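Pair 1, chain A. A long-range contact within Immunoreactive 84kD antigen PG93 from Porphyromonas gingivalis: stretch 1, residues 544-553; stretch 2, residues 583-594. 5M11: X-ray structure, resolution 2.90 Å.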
# COMPACT_ATOMS: atom_id res chain seq x y z
N VAL A 544 27.69 -1.70 9.62
CA VAL A 544 26.38 -2.34 9.59
C VAL A 544 25.42 -1.44 10.35
O VAL A 544 25.41 -1.41 11.57
CB VAL A 544 26.31 -3.82 10.02
CG1 VAL A 544 24.87 -4.29 10.14
CG2 VAL A 544 27.03 -4.69 9.00
N TRP A 545 24.66 -0.65 9.59
CA TRP A 545 23.68 0.26 10.13
C TRP A 545 22.46 -0.53 10.47
O TRP A 545 21.94 -1.25 9.61
CB TRP A 545 23.37 1.38 9.12
CG TRP A 545 24.51 2.31 8.94
CD1 TRP A 545 25.51 2.20 8.02
CD2 TRP A 545 24.87 3.40 9.80
NE1 TRP A 545 26.45 3.19 8.22
CE2 TRP A 545 26.09 3.94 9.31
CE3 TRP A 545 24.25 4.02 10.90
CZ2 TRP A 545 26.68 5.07 9.88
CZ3 TRP A 545 24.86 5.12 11.48
CH2 TRP A 545 26.05 5.64 10.96
N MET A 546 22.03 -0.47 11.73
CA MET A 546 20.82 -1.18 12.13
C MET A 546 19.79 -0.24 12.72
O MET A 546 20.14 0.77 13.33
CB MET A 546 21.09 -2.38 13.07
CG MET A 546 22.04 -2.12 14.16
SD MET A 546 22.74 -3.71 14.61
CE MET A 546 24.30 -3.57 13.86
N GLY A 547 18.54 -0.57 12.45
CA GLY A 547 17.37 0.17 12.89
C GLY A 547 16.65 -0.62 13.94
O GLY A 547 16.63 -1.85 13.89
N SER A 548 16.08 0.08 14.90
CA SER A 548 15.39 -0.51 16.03
C SER A 548 14.11 0.28 16.39
O SER A 548 13.67 1.15 15.64
CB SER A 548 16.33 -0.54 17.24
OG SER A 548 16.53 0.74 17.81
N ASP A 549 13.54 -0.04 17.56
CA ASP A 549 12.37 0.63 18.12
C ASP A 549 12.75 2.04 18.65
O ASP A 549 11.86 2.89 18.79
CB ASP A 549 11.80 -0.23 19.26
CG ASP A 549 12.77 -0.44 20.41
OD1 ASP A 549 13.83 -1.10 20.19
OD2 ASP A 549 12.50 0.10 21.51
N ILE A 550 14.05 2.27 18.96
CA ILE A 550 14.54 3.54 19.52
C ILE A 550 15.37 4.35 18.49
O ILE A 550 16.03 5.33 18.86
CB ILE A 550 15.33 3.31 20.84
CG1 ILE A 550 16.65 2.54 20.61
CG2 ILE A 550 14.46 2.63 21.91
CD1 ILE A 550 17.75 2.84 21.62
N GLY A 551 15.32 3.97 17.21
CA GLY A 551 16.03 4.67 16.15
C GLY A 551 17.08 3.87 15.41
O GLY A 551 17.06 2.63 15.40
N ILE A 552 18.02 4.58 14.78
CA ILE A 552 19.08 3.98 13.97
C ILE A 552 20.46 4.16 14.66
O ILE A 552 20.63 5.08 15.45
CB ILE A 552 19.02 4.60 12.54
CG1 ILE A 552 19.65 3.65 11.50
CG2 ILE A 552 19.60 6.04 12.47
CD1 ILE A 552 19.42 4.03 10.03
N PHE A 553 21.41 3.24 14.37
CA PHE A 553 22.80 3.21 14.89
C PHE A 553 23.67 2.22 14.11
O PHE A 553 23.20 1.15 13.72
CB PHE A 553 22.87 2.89 16.41
CG PHE A 553 22.07 1.70 16.89
CD1 PHE A 553 22.63 0.44 16.93
CD2 PHE A 553 20.75 1.86 17.30
CE1 PHE A 553 21.89 -0.66 17.38
CE2 PHE A 553 20.00 0.76 17.73
CZ PHE A 553 20.58 -0.49 17.77
N TYR A 583 19.81 12.92 19.12
CA TYR A 583 20.03 11.67 18.40
C TYR A 583 19.00 11.59 17.27
O TYR A 583 17.81 11.83 17.49
CB TYR A 583 19.98 10.41 19.29
CG TYR A 583 21.14 10.25 20.24
CD1 TYR A 583 22.44 10.13 19.76
CD2 TYR A 583 20.94 10.16 21.61
CE1 TYR A 583 23.52 9.98 20.63
CE2 TYR A 583 22.01 10.01 22.49
CZ TYR A 583 23.30 9.92 22.00
OH TYR A 583 24.35 9.78 22.87
N VAL A 584 19.49 11.29 16.07
CA VAL A 584 18.72 11.17 14.84
C VAL A 584 17.63 10.10 15.03
O VAL A 584 17.91 8.90 15.05
CB VAL A 584 19.65 10.91 13.62
CG1 VAL A 584 18.84 10.72 12.34
CG2 VAL A 584 20.65 12.05 13.44
N LEU A 585 16.40 10.59 15.21
CA LEU A 585 15.12 9.92 15.41
C LEU A 585 15.11 8.90 16.59
O LEU A 585 15.05 7.69 16.40
CB LEU A 585 14.54 9.27 14.12
CG LEU A 585 15.42 8.47 13.16
CD1 LEU A 585 14.94 7.07 13.08
CD2 LEU A 585 15.40 9.06 11.76
N ASP A 586 15.06 9.44 17.83
CA ASP A 586 14.88 8.68 19.08
C ASP A 586 13.42 8.20 19.17
O ASP A 586 12.52 8.97 18.80
CB ASP A 586 15.16 9.55 20.32
CG ASP A 586 16.59 9.95 20.60
OD1 ASP A 586 16.89 11.17 20.55
OD2 ASP A 586 17.38 9.07 21.00
N LYS A 587 13.19 6.97 19.69
CA LYS A 587 11.86 6.33 19.90
C LYS A 587 11.05 6.08 18.59
O LYS A 587 9.91 5.60 18.66
CB LYS A 587 10.99 7.13 20.91
CG LYS A 587 11.48 7.09 22.36
CD LYS A 587 12.17 8.38 22.80
CE LYS A 587 11.25 9.32 23.52
NZ LYS A 587 11.87 10.66 23.70
N VAL A 588 11.64 6.37 17.41
CA VAL A 588 11.04 6.13 16.10
C VAL A 588 11.38 4.70 15.69
O VAL A 588 12.56 4.35 15.62
CB VAL A 588 11.55 7.16 15.05
CG1 VAL A 588 11.21 6.72 13.63
CG2 VAL A 588 11.00 8.55 15.32
N THR A 589 10.35 3.86 15.44
CA THR A 589 10.53 2.46 15.03
C THR A 589 10.94 2.42 13.55
O THR A 589 10.16 2.79 12.67
CB THR A 589 9.28 1.66 15.37
OG1 THR A 589 9.13 1.65 16.79
CG2 THR A 589 9.34 0.24 14.86
N VAL A 590 12.18 1.98 13.29
CA VAL A 590 12.79 1.86 11.96
C VAL A 590 12.57 0.42 11.46
O VAL A 590 13.04 -0.54 12.08
CB VAL A 590 14.30 2.29 11.95
CG1 VAL A 590 15.00 1.92 10.64
CG2 VAL A 590 14.45 3.78 12.23
N THR A 591 11.84 0.29 10.33
CA THR A 591 11.44 -0.98 9.71
C THR A 591 12.44 -1.44 8.62
O THR A 591 12.71 -2.64 8.51
CB THR A 591 10.03 -0.85 9.15
OG1 THR A 591 10.02 0.26 8.25
CG2 THR A 591 8.99 -0.61 10.22
N ASP A 592 12.99 -0.49 7.81
CA ASP A 592 13.96 -0.85 6.77
C ASP A 592 14.99 0.25 6.53
O ASP A 592 14.75 1.43 6.82
CB ASP A 592 13.29 -1.23 5.43
CG ASP A 592 13.99 -2.38 4.69
OD1 ASP A 592 15.03 -2.89 5.20
OD2 ASP A 592 13.48 -2.81 3.63
N ILE A 593 16.17 -0.18 6.02
CA ILE A 593 17.32 0.66 5.65
C ILE A 593 17.87 0.14 4.31
O ILE A 593 18.08 -1.06 4.14
CB ILE A 593 18.45 0.75 6.75
CG1 ILE A 593 17.89 1.03 8.16
CG2 ILE A 593 19.52 1.81 6.39
CD1 ILE A 593 18.63 0.40 9.27
N VAL A 594 18.12 1.07 3.38
CA VAL A 594 18.71 0.85 2.06
C VAL A 594 19.82 1.91 1.89
O VAL A 594 19.68 3.02 2.41
CB VAL A 594 17.59 0.89 1.00
CG1 VAL A 594 18.08 1.42 -0.34
CG2 VAL A 594 16.97 -0.48 0.85

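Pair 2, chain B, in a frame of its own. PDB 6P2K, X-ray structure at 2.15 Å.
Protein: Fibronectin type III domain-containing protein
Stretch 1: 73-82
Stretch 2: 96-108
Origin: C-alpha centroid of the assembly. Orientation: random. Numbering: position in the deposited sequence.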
# COMPACT_ATOMS: atom_id res chain seq x y z
N ILE B 73 57.69 -7.74 26.49
CA ILE B 73 56.39 -8.38 26.53
C ILE B 73 56.56 -9.87 26.30
O ILE B 73 57.30 -10.28 25.40
CB ILE B 73 55.43 -7.78 25.48
CG1 ILE B 73 55.14 -6.32 25.81
CG2 ILE B 73 54.15 -8.59 25.39
CD1 ILE B 73 54.85 -5.49 24.60
N PHE B 74 55.88 -10.68 27.11
CA PHE B 74 55.87 -12.13 26.96
C PHE B 74 54.52 -12.58 26.43
O PHE B 74 53.47 -12.09 26.87
CB PHE B 74 56.18 -12.82 28.28
CG PHE B 74 57.57 -12.57 28.78
CD1 PHE B 74 58.63 -13.37 28.37
CD2 PHE B 74 57.83 -11.53 29.66
CE1 PHE B 74 59.91 -13.14 28.83
CE2 PHE B 74 59.11 -11.29 30.12
CZ PHE B 74 60.15 -12.09 29.71
N VAL B 75 54.55 -13.51 25.47
CA VAL B 75 53.36 -14.02 24.81
C VAL B 75 53.42 -15.54 24.84
O VAL B 75 54.34 -16.15 24.28
CB VAL B 75 53.25 -13.53 23.35
CG1 VAL B 75 52.04 -14.14 22.67
CG2 VAL B 75 53.19 -12.01 23.31
N GLY B 76 52.44 -16.16 25.50
CA GLY B 76 52.34 -17.60 25.56
C GLY B 76 51.41 -18.13 24.49
O GLY B 76 50.25 -17.71 24.40
N THR B 77 51.92 -19.03 23.66
CA THR B 77 51.17 -19.61 22.56
C THR B 77 51.16 -21.13 22.67
O THR B 77 51.77 -21.73 23.56
CB THR B 77 51.76 -19.20 21.20
OG1 THR B 77 53.00 -19.89 20.99
CG2 THR B 77 51.99 -17.71 21.14
N LEU B 78 50.44 -21.76 21.73
CA LEU B 78 50.34 -23.21 21.70
C LEU B 78 51.70 -23.86 21.45
O LEU B 78 51.91 -25.01 21.84
CB LEU B 78 49.33 -23.64 20.64
CG LEU B 78 48.99 -25.12 20.50
CD1 LEU B 78 48.40 -25.67 21.80
CD2 LEU B 78 48.03 -25.34 19.34
N TYR B 79 52.62 -23.15 20.80
CA TYR B 79 53.94 -23.68 20.52
C TYR B 79 55.02 -23.13 21.45
O TYR B 79 56.20 -23.46 21.27
CB TYR B 79 54.33 -23.42 19.06
CG TYR B 79 55.43 -24.35 18.57
CD1 TYR B 79 55.20 -25.71 18.43
CD2 TYR B 79 56.69 -23.86 18.25
CE1 TYR B 79 56.20 -26.57 17.98
CE2 TYR B 79 57.69 -24.71 17.80
CZ TYR B 79 57.44 -26.06 17.67
OH TYR B 79 58.43 -26.91 17.22
N GLY B 80 54.66 -22.32 22.43
CA GLY B 80 55.61 -21.90 23.44
C GLY B 80 55.64 -20.40 23.62
O GLY B 80 54.96 -19.64 22.93
N LEU B 81 56.47 -19.98 24.56
CA LEU B 81 56.59 -18.57 24.91
C LEU B 81 57.35 -17.80 23.84
O LEU B 81 58.32 -18.31 23.25
CB LEU B 81 57.31 -18.44 26.26
CG LEU B 81 57.16 -17.17 27.09
CD1 LEU B 81 55.74 -17.01 27.60
CD2 LEU B 81 58.14 -17.22 28.25
N HIS B 82 56.91 -16.58 23.57
CA HIS B 82 57.64 -15.63 22.74
C HIS B 82 58.05 -14.44 23.60
O HIS B 82 57.41 -14.13 24.61
CB HIS B 82 56.79 -15.14 21.55
CG HIS B 82 56.43 -16.21 20.57
ND1 HIS B 82 55.67 -17.30 20.91
CD2 HIS B 82 56.73 -16.35 19.26
CE1 HIS B 82 55.51 -18.07 19.84
NE2 HIS B 82 56.14 -17.52 18.83
N GLU B 96 63.65 -22.72 25.32
CA GLU B 96 63.36 -23.71 26.34
C GLU B 96 61.89 -24.11 26.34
O GLU B 96 61.54 -25.21 26.78
CB GLU B 96 63.76 -23.19 27.72
CG GLU B 96 65.25 -22.92 27.85
CD GLU B 96 65.57 -21.44 27.82
OE1 GLU B 96 66.36 -20.99 28.67
OE2 GLU B 96 65.03 -20.73 26.95
N THR B 97 61.01 -23.23 25.85
CA THR B 97 59.58 -23.50 25.83
C THR B 97 59.08 -23.93 24.46
O THR B 97 57.86 -23.96 24.23
CB THR B 97 58.81 -22.27 26.30
OG1 THR B 97 58.92 -21.22 25.33
CG2 THR B 97 59.35 -21.78 27.64
N GLU B 98 59.98 -24.27 23.53
CA GLU B 98 59.57 -24.72 22.21
C GLU B 98 58.69 -25.96 22.34
O GLU B 98 59.01 -26.89 23.09
CB GLU B 98 60.79 -25.03 21.35
CG GLU B 98 61.56 -23.79 20.92
CD GLU B 98 62.30 -23.97 19.61
OE1 GLU B 98 63.44 -23.47 19.49
OE2 GLU B 98 61.73 -24.60 18.70
N ASN B 99 57.58 -25.97 21.60
CA ASN B 99 56.61 -27.07 21.62
C ASN B 99 55.95 -27.24 22.98
O ASN B 99 55.49 -28.33 23.32
CB ASN B 99 57.27 -28.39 21.18
CG ASN B 99 56.30 -29.33 20.48
OD1 ASN B 99 55.09 -29.12 20.50
ND2 ASN B 99 56.84 -30.37 19.86
N LYS B 100 55.88 -26.17 23.78
CA LYS B 100 55.32 -26.20 25.13
C LYS B 100 54.25 -25.13 25.24
O LYS B 100 54.56 -23.94 25.37
CB LYS B 100 56.41 -25.98 26.18
CG LYS B 100 57.46 -27.06 26.26
CD LYS B 100 56.84 -28.41 26.57
CE LYS B 100 56.28 -28.44 27.98
NZ LYS B 100 56.17 -29.82 28.52
N SER B 101 52.98 -25.53 25.22
CA SER B 101 51.88 -24.57 25.31
C SER B 101 51.88 -23.88 26.67
O SER B 101 51.84 -24.54 27.71
CB SER B 101 50.55 -25.27 25.07
OG SER B 101 49.49 -24.33 24.97
N ILE B 102 51.89 -22.55 26.66
CA ILE B 102 51.97 -21.74 27.87
C ILE B 102 50.78 -20.79 27.91
O ILE B 102 50.49 -20.11 26.92
CB ILE B 102 53.30 -20.97 27.94
CG1 ILE B 102 54.46 -21.95 28.03
CG2 ILE B 102 53.34 -20.02 29.13
CD1 ILE B 102 55.76 -21.31 27.74
N ALA B 103 50.12 -20.72 29.07
CA ALA B 103 48.92 -19.91 29.22
C ALA B 103 48.94 -19.02 30.46
O ALA B 103 47.90 -18.46 30.82
CB ALA B 103 47.68 -20.80 29.26
N SER B 104 50.09 -18.86 31.11
CA SER B 104 50.19 -18.00 32.29
C SER B 104 51.60 -17.46 32.40
O SER B 104 52.57 -18.21 32.25
CB SER B 104 49.82 -18.76 33.57
OG SER B 104 48.73 -19.63 33.37
N ILE B 105 51.72 -16.15 32.65
CA ILE B 105 53.00 -15.52 32.94
C ILE B 105 52.81 -14.58 34.13
O ILE B 105 51.87 -13.77 34.13
CB ILE B 105 53.57 -14.74 31.73
CG1 ILE B 105 53.51 -15.59 30.46
CG2 ILE B 105 55.00 -14.31 32.01
CD1 ILE B 105 53.14 -14.81 29.22
N ALA B 106 53.68 -14.70 35.13
CA ALA B 106 53.56 -13.89 36.34
C ALA B 106 54.94 -13.44 36.79
O ALA B 106 55.91 -14.21 36.74
CB ALA B 106 52.87 -14.67 37.47
N PHE B 107 55.03 -12.19 37.23
CA PHE B 107 56.27 -11.59 37.70
C PHE B 107 56.28 -11.50 39.23
O PHE B 107 55.24 -11.49 39.88
CB PHE B 107 56.47 -10.20 37.10
CG PHE B 107 56.53 -10.19 35.60
CD1 PHE B 107 55.38 -10.08 34.84
CD2 PHE B 107 57.75 -10.28 34.94
CE1 PHE B 107 55.43 -10.07 33.47
CE2 PHE B 107 57.81 -10.27 33.57
CZ PHE B 107 56.65 -10.16 32.83
N LYS B 108 57.48 -11.41 39.78
CA LYS B 108 57.63 -11.28 41.22
C LYS B 108 57.49 -9.81 41.62
O LYS B 108 58.08 -8.94 40.98
CB LYS B 108 58.98 -11.82 41.67
CG LYS B 108 59.27 -11.67 43.16
CD LYS B 108 60.49 -12.49 43.56
CE LYS B 108 61.03 -12.05 44.91
NZ LYS B 108 62.28 -12.79 45.27

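Both pairs set a tight two-stranded hairpin against a second segment that passes through a turn or loop and then runs on as a strand. The central backbones superpose at 0.6 Å. The first hairpin strand crosses the partner strand at 131° in pair 1 and 151° in pair 2, nearer antiparallel than parallel in both.

Backbone hydrogen bonds mark a shared register. In pair 1, Val590(A) N donates to Ser548(A) O at 2.9 Å, almost straight at 175°; the matching bond in pair 2 runs from Ile102(B) N to Thr77(B) O at 3.2 Å. A second rung lies at the hairpin tip. Lys587(A) N reaches Ile550(A) O only weakly at 3.4 Å, whereas Asn99(B) N approaches Tyr79(B) O to 2.9 Å.

Two glycines are shared, and each position has a steric reason. At Gly551(A) and Gly80(B), phi is positive and a CB would jam against the preceding carbonyl; it would also clash with Leu585(A) O in pair 1 and Thr97(B) O in pair 2. At Gly547(A) and Gly76(B), a CB would point toward the partner, where it would meet Val590(A) CG1 in one case and Ile102(B) O in the other. Beside them, Ser548(A) and Thr77(B) play one role, each hydroxyl accepting a bond from a backbone N two residues on and donating to the carbonyl O of the tip glycine, which ties the turn together from within.

The apolar filling rests on a matched pair. Ile552(A) CD1 meets Ile593(A) CD1 at 3.8 Å, and Leu81(B) CD1 meets Ile105(B) CD1 at the same distance. Around it the solutions diverge. The position of Val590(A) in pair 1 is held in pair 2 by the longer Ile102(B), whose CD1 reaches Leu81(B) CB at 3.6 Å. Trp545(A) starts toward the partner but its end leads away, its backbone O lying 3.7 Å from Ile593(A) CD1; Phe74(B) CB lies 3.8 Å from Ile105(B) CD1.

The tip differs most. Ile550(A) points away, and so does Tyr79(B) at its CB, yet the end of the tyrosine comes back, with Asn99(B) CA over one ring face. At the Leu585(A) position, pair 2 places a polar group: Leu81(B) N donates to Thr97(B) OG1 at 2.9 Å, while in pair 1 the apolar Leu585(A) CD1 lies 4.3 Å from Ile552(A) N and makes no such bond. The shared rule is two glycines and two backbone rungs, with different side chains filling what remains.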